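G-protein alpha subunit Galpha7 (Naegleria fowleri, PDB 6NE6) probably binds and hydrolyses GTP as the alpha subunit of a heterotrimeric G protein, switching between nucleotide states to relay signals from membrane receptors. Local coordinates at residues L173-I178 and S320-A325; R55-L60 and Q104-L109; R262-D265 and E269-G272; V153-I158 and T304-A309. All blocks are in the same frame, centred on the assembly; numbering follows the deposited sequence.

Contact 1: L173-I178 and S320-A325; sequences LPFCMI and SDILSA
L173 and L323 face each other where strand 173-178 passes helix 320-325, with their CA atoms 9.0 Å apart. The axes of the two short segments come within 11.5 Å and make an angle of 123° between their N-to-C directions, and no hydrogen bond joins them. The gap is bridged by hydrocarbon alone. CD2 of L323 is shared by two strand residues: it lies 3.6 Å from CD1 of L173 and 3.6 Å from CZ of F175. Leucine suits this double task because its fork holds CD2 out between methyl and ring while CG lies against the ring edge and CD1 also nears CD1 of L173. F175, with CG anti to its carbonyl carbon (chi1 -71°), reaches toward the helix with the far end of its ring, so that CE1 also meets CG2 of I322, near the ring plane, at 4.2 Å. The contact lays the C-terminal helix 308-326 against the sheet of the Ras-like domain. The ring of F168, on the antiparallel strand 163-170, meets that of F175 with their planes about 10° apart, and I322 continues onto K10 of strand 10-16 and Y244 of strand 242-248.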
loop_
_atom_site.group_PDB
_atom_site.type_symbol
_atom_site.label_atom_id
_atom_site.label_comp_id
_atom_site.label_asym_id
_atom_site.label_seq_id
_atom_site.Cartn_x
_atom_site.Cartn_y
_atom_site.Cartn_z
ATOM N N LEU A 173 -8.996 -19.342 19.569
ATOM C CA LEU A 173 -7.653 -19.830 19.283
ATOM C C LEU A 173 -6.719 -18.667 18.974
ATOM O O LEU A 173 -7.139 -17.664 18.372
ATOM C CB LEU A 173 -7.650 -20.822 18.114
ATOM C CG LEU A 173 -8.405 -22.107 18.463
ATOM C CD1 LEU A 173 -8.726 -22.903 17.216
ATOM C CD2 LEU A 173 -7.573 -22.913 19.442
ATOM N N PRO A 174 -5.453 -18.771 19.381
ATOM C CA PRO A 174 -4.528 -17.647 19.208
ATOM C C PRO A 174 -3.898 -17.604 17.829
ATOM O O PRO A 174 -3.467 -18.624 17.278
ATOM C CB PRO A 174 -3.465 -17.899 20.282
ATOM C CG PRO A 174 -3.453 -19.393 20.449
ATOM C CD PRO A 174 -4.896 -19.822 20.254
ATOM N N PHE A 175 -3.824 -16.385 17.307
ATOM C CA PHE A 175 -3.243 -16.062 16.014
ATOM C C PHE A 175 -2.335 -14.856 16.161
ATOM O O PHE A 175 -2.384 -14.121 17.147
ATOM C CB PHE A 175 -4.314 -15.696 14.978
ATOM C CG PHE A 175 -5.151 -16.833 14.501
ATOM C CD1 PHE A 175 -4.908 -17.395 13.254
ATOM C CD2 PHE A 175 -6.224 -17.295 15.255
ATOM C CE1 PHE A 175 -5.707 -18.433 12.773
ATOM C CE2 PHE A 175 -7.018 -18.332 14.785
ATOM C CZ PHE A 175 -6.757 -18.896 13.548
ATOM N N CYS A 176 -1.541 -14.605 15.128
ATOM C CA CYS A 176 -0.953 -13.285 15.019
ATOM C C CYS A 176 -0.625 -13.013 13.567
ATOM O O CYS A 176 -0.424 -13.920 12.761
ATOM C CB CYS A 176 0.295 -13.127 15.878
ATOM S SG CYS A 176 1.730 -13.801 15.096
ATOM N N MET A 177 -0.664 -11.730 13.233
ATOM C CA MET A 177 -0.248 -11.284 11.916
ATOM C C MET A 177 1.119 -10.621 12.020
ATOM O O MET A 177 1.391 -9.864 12.960
ATOM C CB MET A 177 -1.265 -10.325 11.305
ATOM C CG MET A 177 -0.820 -9.776 9.962
ATOM S SD MET A 177 -2.137 -8.816 9.205
ATOM C CE MET A 177 -3.338 -10.098 8.902
ATOM N N ILE A 178 1.992 -10.945 11.062
ATOM C CA ILE A 178 3.384 -10.499 11.053
ATOM C C ILE A 178 3.635 -9.603 9.848
ATOM O O ILE A 178 3.268 -9.953 8.722
ATOM C CB ILE A 178 4.353 -11.695 10.996
ATOM C CG1 ILE A 178 4.072 -12.673 12.134
ATOM C CG2 ILE A 178 5.812 -11.214 10.971
ATOM C CD1 ILE A 178 4.693 -14.038 11.880
ATOM N N SER A 320 -10.973 -18.421 9.219
ATOM C CA SER A 320 -11.850 -19.582 9.290
ATOM C C SER A 320 -11.323 -20.707 8.423
ATOM O O SER A 320 -11.334 -21.875 8.828
ATOM C CB SER A 320 -13.270 -19.212 8.859
ATOM O OG SER A 320 -13.855 -18.316 9.781
ATOM N N ASP A 321 -10.831 -20.374 7.232
ATOM C CA ASP A 321 -10.317 -21.420 6.362
ATOM C C ASP A 321 -9.040 -22.029 6.921
ATOM O O ASP A 321 -8.829 -23.244 6.811
ATOM C CB ASP A 321 -10.074 -20.874 4.963
ATOM C CG ASP A 321 -9.686 -21.963 4.002
ATOM O OD1 ASP A 321 -10.518 -22.862 3.766
ATOM O OD2 ASP A 321 -8.544 -21.947 3.517
ATOM N N ILE A 322 -8.173 -21.205 7.521
ATOM C CA ILE A 322 -6.977 -21.741 8.167
ATOM C C ILE A 322 -7.370 -22.765 9.222
ATOM O O ILE A 322 -6.795 -23.858 9.303
ATOM C CB ILE A 322 -6.136 -20.613 8.783
ATOM C CG1 ILE A 322 -5.445 -19.810 7.694
ATOM C CG2 ILE A 322 -5.100 -21.197 9.730
ATOM C CD1 ILE A 322 -4.827 -18.512 8.213
ATOM N N LEU A 323 -8.360 -22.424 10.041
ATOM C CA LEU A 323 -8.798 -23.345 11.084
ATOM C C LEU A 323 -9.377 -24.615 10.484
ATOM O O LEU A 323 -9.176 -25.711 11.022
ATOM C CB LEU A 323 -9.821 -22.672 11.996
ATOM C CG LEU A 323 -9.272 -21.622 12.968
ATOM C CD1 LEU A 323 -10.361 -21.138 13.896
ATOM C CD2 LEU A 323 -8.104 -22.215 13.758
ATOM N N SER A 324 -10.084 -24.494 9.360
ATOM C CA SER A 324 -10.706 -25.676 8.769
ATOM C C SER A 324 -9.663 -26.645 8.227
ATOM O O SER A 324 -9.899 -27.856 8.208
ATOM C CB SER A 324 -11.696 -25.271 7.672
ATOM O OG SER A 324 -11.032 -24.934 6.469
ATOM N N ALA A 325 -8.504 -26.140 7.807
ATOM C CA ALA A 325 -7.412 -26.969 7.308
ATOM C C ALA A 325 -6.535 -27.545 8.414
ATOM O O ALA A 325 -5.730 -28.438 8.132
ATOM C CB ALA A 325 -6.541 -26.158 6.346
#

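Contact 2: R55-L60 and Q104-L109; sequences RNMMVL and QDIAEL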
loop_
_atom_site.group_PDB
_atom_site.type_symbol
_atom_site.label_atom_id
_atom_site.label_comp_id
_atom_site.label_asym_id
_atom_site.label_seq_id
_atom_site.Cartn_x
_atom_site.Cartn_y
_atom_site.Cartn_z
ATOM N N ARG A 55 6.836 15.520 -1.332
ATOM C CA ARG A 55 7.314 14.711 -2.448
ATOM C C ARG A 55 6.245 14.567 -3.521
ATOM O O ARG A 55 6.543 14.649 -4.721
ATOM C CB ARG A 55 7.758 13.331 -1.954
ATOM C CG ARG A 55 7.993 12.341 -3.094
ATOM C CD ARG A 55 9.467 12.124 -3.382
ATOM N NE ARG A 55 10.160 11.525 -2.245
ATOM C CZ ARG A 55 10.167 10.223 -1.969
ATOM N NH1 ARG A 55 9.509 9.371 -2.748
ATOM N NH2 ARG A 55 10.828 9.772 -0.911
ATOM N N ASN A 56 4.996 14.330 -3.115
ATOM C CA ASN A 56 3.925 14.188 -4.097
ATOM C C ASN A 56 3.784 15.451 -4.936
ATOM O O ASN A 56 3.626 15.373 -6.155
ATOM C CB ASN A 56 2.606 13.886 -3.398
ATOM C CG ASN A 56 2.537 12.494 -2.870
ATOM O OD1 ASN A 56 3.077 11.564 -3.471
ATOM N ND2 ASN A 56 1.817 12.323 -1.764
ATOM N N MET A 57 3.834 16.626 -4.293
ATOM C CA MET A 57 3.738 17.865 -5.066
ATOM C C MET A 57 4.944 18.033 -5.980
ATOM O O MET A 57 4.802 18.500 -7.109
ATOM C CB MET A 57 3.588 19.080 -4.149
ATOM C CG MET A 57 3.285 20.380 -4.922
ATOM S SD MET A 57 1.901 20.262 -6.100
ATOM C CE MET A 57 0.478 20.366 -5.010
ATOM N N MET A 58 6.136 17.627 -5.521
ATOM C CA MET A 58 7.321 17.698 -6.369
ATOM C C MET A 58 7.150 16.849 -7.619
ATOM O O MET A 58 7.501 17.279 -8.728
ATOM C CB MET A 58 8.550 17.236 -5.591
ATOM C CG MET A 58 9.776 17.063 -6.443
ATOM S SD MET A 58 10.276 18.642 -7.125
ATOM C CE MET A 58 12.012 18.318 -7.429
ATOM N N VAL A 59 6.629 15.633 -7.450
ATOM C CA VAL A 59 6.412 14.741 -8.586
ATOM C C VAL A 59 5.434 15.366 -9.564
ATOM O O VAL A 59 5.640 15.321 -10.783
ATOM C CB VAL A 59 5.922 13.365 -8.103
ATOM C CG1 VAL A 59 5.519 12.492 -9.309
ATOM C CG2 VAL A 59 7.025 12.673 -7.306
ATOM N N LEU A 60 4.364 15.975 -9.046
ATOM C CA LEU A 60 3.406 16.650 -9.920
ATOM C C LEU A 60 4.054 17.811 -10.667
ATOM O O LEU A 60 3.796 18.006 -11.859
ATOM C CB LEU A 60 2.197 17.123 -9.106
ATOM C CG LEU A 60 1.289 15.959 -8.681
ATOM C CD1 LEU A 60 0.312 16.351 -7.602
ATOM C CD2 LEU A 60 0.536 15.420 -9.904
ATOM N N GLN A 104 0.499 26.441 2.963
ATOM C CA GLN A 104 -0.327 27.318 2.138
ATOM C C GLN A 104 0.131 27.286 0.683
ATOM O O GLN A 104 -0.701 27.288 -0.232
ATOM C CB GLN A 104 -0.299 28.741 2.694
ATOM C CG GLN A 104 -0.931 28.889 4.095
ATOM C CD GLN A 104 -0.783 30.292 4.663
ATOM O OE1 GLN A 104 -1.460 31.222 4.224
ATOM N NE2 GLN A 104 0.108 30.452 5.650
ATOM N N ASP A 105 1.451 27.219 0.452
ATOM C CA ASP A 105 1.958 27.152 -0.917
ATOM C C ASP A 105 1.529 25.861 -1.610
ATOM O O ASP A 105 1.137 25.876 -2.778
ATOM C CB ASP A 105 3.484 27.274 -0.935
ATOM C CG ASP A 105 3.979 28.694 -0.674
ATOM O OD1 ASP A 105 3.229 29.672 -0.905
ATOM O OD2 ASP A 105 5.145 28.826 -0.242
ATOM N N ILE A 106 1.604 24.731 -0.909
ATOM C CA ILE A 106 1.213 23.474 -1.538
ATOM C C ILE A 106 -0.281 23.472 -1.829
ATOM O O ILE A 106 -0.712 23.027 -2.897
ATOM C CB ILE A 106 1.637 22.284 -0.661
ATOM C CG1 ILE A 106 3.170 22.197 -0.610
ATOM C CG2 ILE A 106 1.017 20.980 -1.190
ATOM C CD1 ILE A 106 3.714 21.227 0.448
ATOM N N ALA A 107 -1.094 23.973 -0.888
ATOM C CA ALA A 107 -2.537 24.051 -1.123
ATOM C C ALA A 107 -2.863 24.954 -2.306
ATOM O O ALA A 107 -3.784 24.665 -3.085
ATOM C CB ALA A 107 -3.253 24.545 0.132
ATOM N N GLU A 108 -2.131 26.060 -2.455
ATOM C CA GLU A 108 -2.371 26.916 -3.608
ATOM C C GLU A 108 -1.977 26.205 -4.902
ATOM O O GLU A 108 -2.711 26.265 -5.900
ATOM C CB GLU A 108 -1.627 28.245 -3.434
ATOM C CG GLU A 108 -2.049 29.346 -4.385
ATOM C CD GLU A 108 -3.516 29.768 -4.248
ATOM O OE1 GLU A 108 -4.070 29.795 -3.114
ATOM O OE2 GLU A 108 -4.124 30.074 -5.288
ATOM N N LEU A 109 -0.833 25.511 -4.908
ATOM C CA LEU A 109 -0.435 24.780 -6.112
ATOM C C LEU A 109 -1.387 23.636 -6.440
ATOM O O LEU A 109 -1.510 23.246 -7.606
ATOM C CB LEU A 109 0.983 24.230 -5.965
ATOM C CG LEU A 109 2.142 25.000 -6.583
ATOM C CD1 LEU A 109 3.359 24.080 -6.652
ATOM C CD2 LEU A 109 1.806 25.542 -7.966
#
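M57 provides the whole first side of this contact, laying its terminal methyl against both I106 and L109 of the facing helix, with the sulfur on L109. The apolar contacts are made along the length of its chain. CE of M57 lies 3.9 Å from CG2 of I106 and 4.0 Å from CB of L109, while SD and CG pass CD1 of L109, each at 4.1 Å. The chain leaves helix 55-60 with CG anti to the backbone N (chi1 -172°), then bends at chi2 and again at chi3 (78°), turning the methyl aside toward the I106 carbonyl. An unbranched, flexible methionine suits such a place because it can curl to follow a surface set by branched neighbours. The one polar atom touched is the carbonyl oxygen of I106, 3.6 Å from CE of M57; this is a van der Waals approach to a helix backbone. D105 forms salt bridges to R79 and K82, tying helix 100-109 to helix 74-89. I115 also packs on M57, and F135 on I106, within the helical domain characteristic of G-protein alpha subunits. With all three touching residues buried and no hydrogen bond between the segments, the helices are held here by shape and apolar burial.

Contact 3: R262-D265 and E269-G272; sequences RLAD and EYKG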
loop_
_atom_site.group_PDB
_atom_site.type_symbol
_atom_site.label_atom_id
_atom_site.label_comp_id
_atom_site.label_asym_id
_atom_site.label_seq_id
_atom_site.Cartn_x
_atom_site.Cartn_y
_atom_site.Cartn_z
ATOM N N ARG A 262 -7.974 1.574 -19.352
ATOM C CA ARG A 262 -8.365 0.321 -19.996
ATOM C C ARG A 262 -7.364 -0.783 -19.686
ATOM O O ARG A 262 -6.162 -0.616 -19.905
ATOM C CB ARG A 262 -8.466 0.506 -21.511
ATOM C CG ARG A 262 -9.407 1.625 -21.946
ATOM C CD ARG A 262 -9.429 1.773 -23.465
ATOM N NE ARG A 262 -9.843 0.540 -24.126
ATOM C CZ ARG A 262 -9.067 -0.184 -24.931
ATOM N NH1 ARG A 262 -7.822 0.204 -25.195
ATOM N NH2 ARG A 262 -9.539 -1.295 -25.481
ATOM N N LEU A 263 -7.864 -1.915 -19.193
ATOM C CA LEU A 263 -6.964 -3.030 -18.908
ATOM C C LEU A 263 -6.243 -3.482 -20.174
ATOM O O LEU A 263 -5.059 -3.837 -20.127
ATOM C CB LEU A 263 -7.744 -4.190 -18.298
ATOM C CG LEU A 263 -6.922 -5.399 -17.874
ATOM C CD1 LEU A 263 -5.904 -4.971 -16.809
ATOM C CD2 LEU A 263 -7.859 -6.491 -17.335
ATOM N N ALA A 264 -6.934 -3.443 -21.319
ATOM C CA ALA A 264 -6.373 -3.925 -22.577
ATOM C C ALA A 264 -5.195 -3.093 -23.065
ATOM O O ALA A 264 -4.438 -3.563 -23.926
ATOM C CB ALA A 264 -7.453 -3.961 -23.660
ATOM N N ASP A 265 -5.030 -1.867 -22.558
ATOM C CA ASP A 265 -3.860 -1.071 -22.904
ATOM C C ASP A 265 -2.591 -1.600 -22.254
ATOM O O ASP A 265 -1.493 -1.246 -22.697
ATOM C CB ASP A 265 -4.078 0.396 -22.522
ATOM C CG ASP A 265 -4.925 1.140 -23.540
ATOM O OD1 ASP A 265 -4.976 0.702 -24.710
ATOM O OD2 ASP A 265 -5.537 2.168 -23.183
ATOM N N GLU A 269 -4.296 -9.412 -24.293
ATOM C CA GLU A 269 -5.123 -10.611 -24.279
ATOM C C GLU A 269 -6.472 -10.402 -23.596
ATOM O O GLU A 269 -7.348 -11.262 -23.731
ATOM C CB GLU A 269 -4.373 -11.760 -23.594
ATOM N N TYR A 270 -6.666 -9.304 -22.863
ATOM C CA TYR A 270 -7.971 -9.044 -22.263
ATOM C C TYR A 270 -8.969 -8.646 -23.342
ATOM O O TYR A 270 -8.818 -7.602 -23.988
ATOM C CB TYR A 270 -7.895 -7.954 -21.197
ATOM C CG TYR A 270 -9.267 -7.613 -20.667
ATOM C CD1 TYR A 270 -9.981 -8.530 -19.899
ATOM C CD2 TYR A 270 -9.865 -6.401 -20.968
ATOM C CE1 TYR A 270 -11.238 -8.238 -19.420
ATOM C CE2 TYR A 270 -11.136 -6.090 -20.489
ATOM C CZ TYR A 270 -11.812 -7.012 -19.716
ATOM O OH TYR A 270 -13.075 -6.722 -19.255
ATOM N N LYS A 271 -9.996 -9.476 -23.524
ATOM C CA LYS A 271 -11.013 -9.272 -24.545
ATOM C C LYS A 271 -12.384 -8.987 -23.948
ATOM O O LYS A 271 -13.383 -9.002 -24.676
ATOM C CB LYS A 271 -11.087 -10.493 -25.466
ATOM C CG LYS A 271 -9.803 -10.769 -26.240
ATOM C CD LYS A 271 -9.414 -9.558 -27.069
ATOM C CE LYS A 271 -8.356 -9.900 -28.106
ATOM N NZ LYS A 271 -8.151 -8.772 -29.063
ATOM N N GLY A 272 -12.457 -8.733 -22.646
ATOM C CA GLY A 272 -13.717 -8.461 -21.998
ATOM C C GLY A 272 -14.228 -7.070 -22.300
ATOM O O GLY A 272 -13.605 -6.274 -23.016
#
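L263 and Y270 meet across a tight excursion of the chain between helices 250-258 and 277-291, where the CA atoms of A264 and Y270 approach to 5.4 Å although no hydrogen bond joins the two segments. CD2 of L263 sits over one face of the Y270 ring, 4.0 Å from its centroid and 20° off the normal, in a CH-pi contact displaced toward CG and CD1. Leucine serves well here because its methyl can direct C-H bonds at the pi face. The ring is presented by a chi1 of 175°, with CG anti to the backbone N. On the opposite face the backbone N of G272 stands 3.4 Å above the plane, over the ring centre. A264, small enough to let the backbones come close, sets CB 3.9 Å from the carbonyl O of Y270. Beside it R262 makes salt bridges from NH1 to OD1 of D265 (2.9 Å) and from NE to E274. F283 of helix 277-291 meets the Y270 ring edge-to-face. Tyrosine thus combines two chemistries: its two faces are covered by L263 and the G272 peptide, while its hydroxyl is hydrogen-bonded to the carbonyl of P273, which should restrain the ring's position.

Contact 4: V153-I158 and T304-A309; sequences VVRARI and TALDKA
L306 reaches across to V154 and R155 with both methyls, each finding a different kind of surface. CD2 lies 4.0 Å from CG1 of V154 and 4.1 Å from CG of R155, a purely apolar meeting, while CD1 rests over one face of the R155 guanidinium, 4.0 Å from NH1. The arginine gives both its aliphatic stem and its flat head: the chain runs extended from CG to NE (chi3 -179°) and crosses the leucine at about a right angle. A guanidinium face accepts a methyl readily, leaving the N-H groups at its rim for polar partners such as E151, which forms a salt bridge with NE. L306 is carried by a type I turn from T304 to D307, closed by the bond from D307 N to T304 O at 2.9 Å; OD1 of D307, the N-cap residue of helix 308-326, accepts from the backbone N of N310. By homology this turn corresponds to the guanine-recognition TCAT loop, consistent with the bond from A305 N to N248 of the NKxD sequence, though no nucleotide is bound here. Residues 153-158 probably form the linker from the helical domain into switch I, and K27 bonds to the carbonyls of V153 and V154. Between the segments themselves no hydrogen bond forms, so linker and loop meet through dispersion, with the charge of R155 engaged at least partly by E151.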
loop_
_atom_site.group_PDB
_atom_site.type_symbol
_atom_site.label_atom_id
_atom_site.label_comp_id
_atom_site.label_asym_id
_atom_site.label_seq_id
_atom_site.Cartn_x
_atom_site.Cartn_y
_atom_site.Cartn_z
ATOM N N VAL A 153 -2.411 8.104 9.443
ATOM C CA VAL A 153 -1.340 7.132 9.650
ATOM C C VAL A 153 -1.557 5.897 8.776
ATOM O O VAL A 153 -0.615 5.378 8.165
ATOM C CB VAL A 153 -1.232 6.754 11.138
ATOM C CG1 VAL A 153 -0.205 5.613 11.325
ATOM C CG2 VAL A 153 -0.838 7.970 11.986
ATOM N N VAL A 154 -2.791 5.411 8.711
ATOM C CA VAL A 154 -3.115 4.252 7.879
ATOM C C VAL A 154 -2.733 4.517 6.429
ATOM O O VAL A 154 -2.244 3.628 5.728
ATOM C CB VAL A 154 -4.608 3.913 8.017
ATOM C CG1 VAL A 154 -5.043 2.836 7.011
ATOM C CG2 VAL A 154 -4.921 3.464 9.444
ATOM N N ARG A 155 -2.928 5.747 5.968
ATOM C CA ARG A 155 -2.662 6.081 4.574
ATOM C C ARG A 155 -1.198 6.402 4.284
ATOM O O ARG A 155 -0.841 6.553 3.112
ATOM C CB ARG A 155 -3.540 7.261 4.165
ATOM C CG ARG A 155 -4.995 6.882 3.987
ATOM C CD ARG A 155 -5.752 8.023 3.378
ATOM N NE ARG A 155 -7.172 7.744 3.192
ATOM C CZ ARG A 155 -7.723 7.394 2.034
ATOM N NH1 ARG A 155 -6.975 7.266 0.945
ATOM N NH2 ARG A 155 -9.029 7.192 1.962
ATOM N N ALA A 156 -0.350 6.508 5.300
ATOM C CA ALA A 156 1.051 6.860 5.107
ATOM C C ALA A 156 1.868 5.598 4.870
ATOM O O ALA A 156 1.943 4.732 5.747
ATOM C CB ALA A 156 1.589 7.603 6.322
ATOM N N ARG A 157 2.511 5.515 3.709
ATOM C CA ARG A 157 3.270 4.319 3.330
ATOM C C ARG A 157 4.662 4.422 3.943
ATOM O O ARG A 157 5.580 4.989 3.360
ATOM C CB ARG A 157 3.324 4.187 1.812
ATOM C CG ARG A 157 3.834 2.829 1.298
ATOM C CD ARG A 157 3.774 2.750 -0.214
ATOM N NE ARG A 157 4.648 3.733 -0.847
ATOM C CZ ARG A 157 5.928 3.515 -1.117
ATOM N NH1 ARG A 157 6.471 2.334 -0.819
ATOM N NH2 ARG A 157 6.658 4.467 -1.681
ATOM N N ILE A 158 4.829 3.847 5.132
ATOM C CA ILE A 158 6.095 3.853 5.862
ATOM C C ILE A 158 6.674 2.444 5.832
ATOM O O ILE A 158 5.997 1.484 6.220
ATOM C CB ILE A 158 5.903 4.325 7.315
ATOM C CG1 ILE A 158 4.972 5.537 7.371
ATOM C CG2 ILE A 158 7.251 4.630 7.951
ATOM C CD1 ILE A 158 5.585 6.816 6.869
ATOM N N THR A 304 -10.088 -4.594 -0.190
ATOM C CA THR A 304 -9.699 -3.189 -0.140
ATOM C C THR A 304 -9.265 -2.936 1.295
ATOM O O THR A 304 -10.108 -2.767 2.176
ATOM C CB THR A 304 -10.839 -2.269 -0.555
ATOM O OG1 THR A 304 -11.223 -2.581 -1.898
ATOM C CG2 THR A 304 -10.381 -0.808 -0.504
ATOM N N ALA A 305 -7.951 -2.943 1.525
ATOM C CA ALA A 305 -7.436 -2.823 2.884
ATOM C C ALA A 305 -7.838 -1.505 3.533
ATOM O O ALA A 305 -7.989 -1.442 4.756
ATOM C CB ALA A 305 -5.910 -2.967 2.884
ATOM N N LEU A 306 -8.026 -0.445 2.742
ATOM C CA LEU A 306 -8.445 0.831 3.314
ATOM C C LEU A 306 -9.886 0.793 3.807
ATOM O O LEU A 306 -10.295 1.677 4.568
ATOM C CB LEU A 306 -8.259 1.953 2.288
ATOM C CG LEU A 306 -6.811 2.309 1.953
ATOM C CD1 LEU A 306 -6.761 3.246 0.746
ATOM C CD2 LEU A 306 -6.155 2.993 3.159
ATOM N N ASP A 307 -10.657 -0.214 3.401
ATOM C CA ASP A 307 -12.028 -0.401 3.883
ATOM C C ASP A 307 -11.978 -1.367 5.060
ATOM O O ASP A 307 -11.934 -2.588 4.875
ATOM C CB ASP A 307 -12.920 -0.932 2.760
ATOM C CG ASP A 307 -14.376 -1.125 3.195
ATOM O OD1 ASP A 307 -14.653 -1.243 4.402
ATOM O OD2 ASP A 307 -15.253 -1.169 2.311
ATOM N N LYS A 308 -12.010 -0.822 6.279
ATOM C CA LYS A 308 -11.765 -1.667 7.446
ATOM C C LYS A 308 -12.819 -2.763 7.569
ATOM O O LYS A 308 -12.491 -3.908 7.899
ATOM C CB LYS A 308 -11.705 -0.816 8.715
ATOM C CG LYS A 308 -11.523 -1.635 9.988
ATOM C CD LYS A 308 -11.831 -0.800 11.218
ATOM C CE LYS A 308 -10.662 0.084 11.586
ATOM N NZ LYS A 308 -10.635 1.361 10.821
ATOM N N ALA A 309 -14.088 -2.445 7.270
ATOM C CA ALA A 309 -15.140 -3.455 7.358
ATOM C C ALA A 309 -14.938 -4.566 6.333
ATOM O O ALA A 309 -15.167 -5.741 6.638
ATOM C CB ALA A 309 -16.517 -2.813 7.183
#

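The chain starts in the Ras-like domain with strand 10-16 and helix 22-32, then enters the helical domain, where contact 2 closes a loop of 43 intervening residues by joining helix 39-66 to helix 100-109. That loop is complete before any other contact begins. Contact 4 opens next at 153-158 and contact 1 at 173-178; their partners at 304-309 and 320-325 follow in the same order, so the two long loops cross, and both end on helix 308-326. Contact 3, a short closure after helix 250-258, falls within both. Contacts 1 and 2 lie on opposite sides of the chain's centre, about 44 Å apart between centres, and contact 4 lies about 22 Å from each, near the middle, where the helical and Ras-like parts meet.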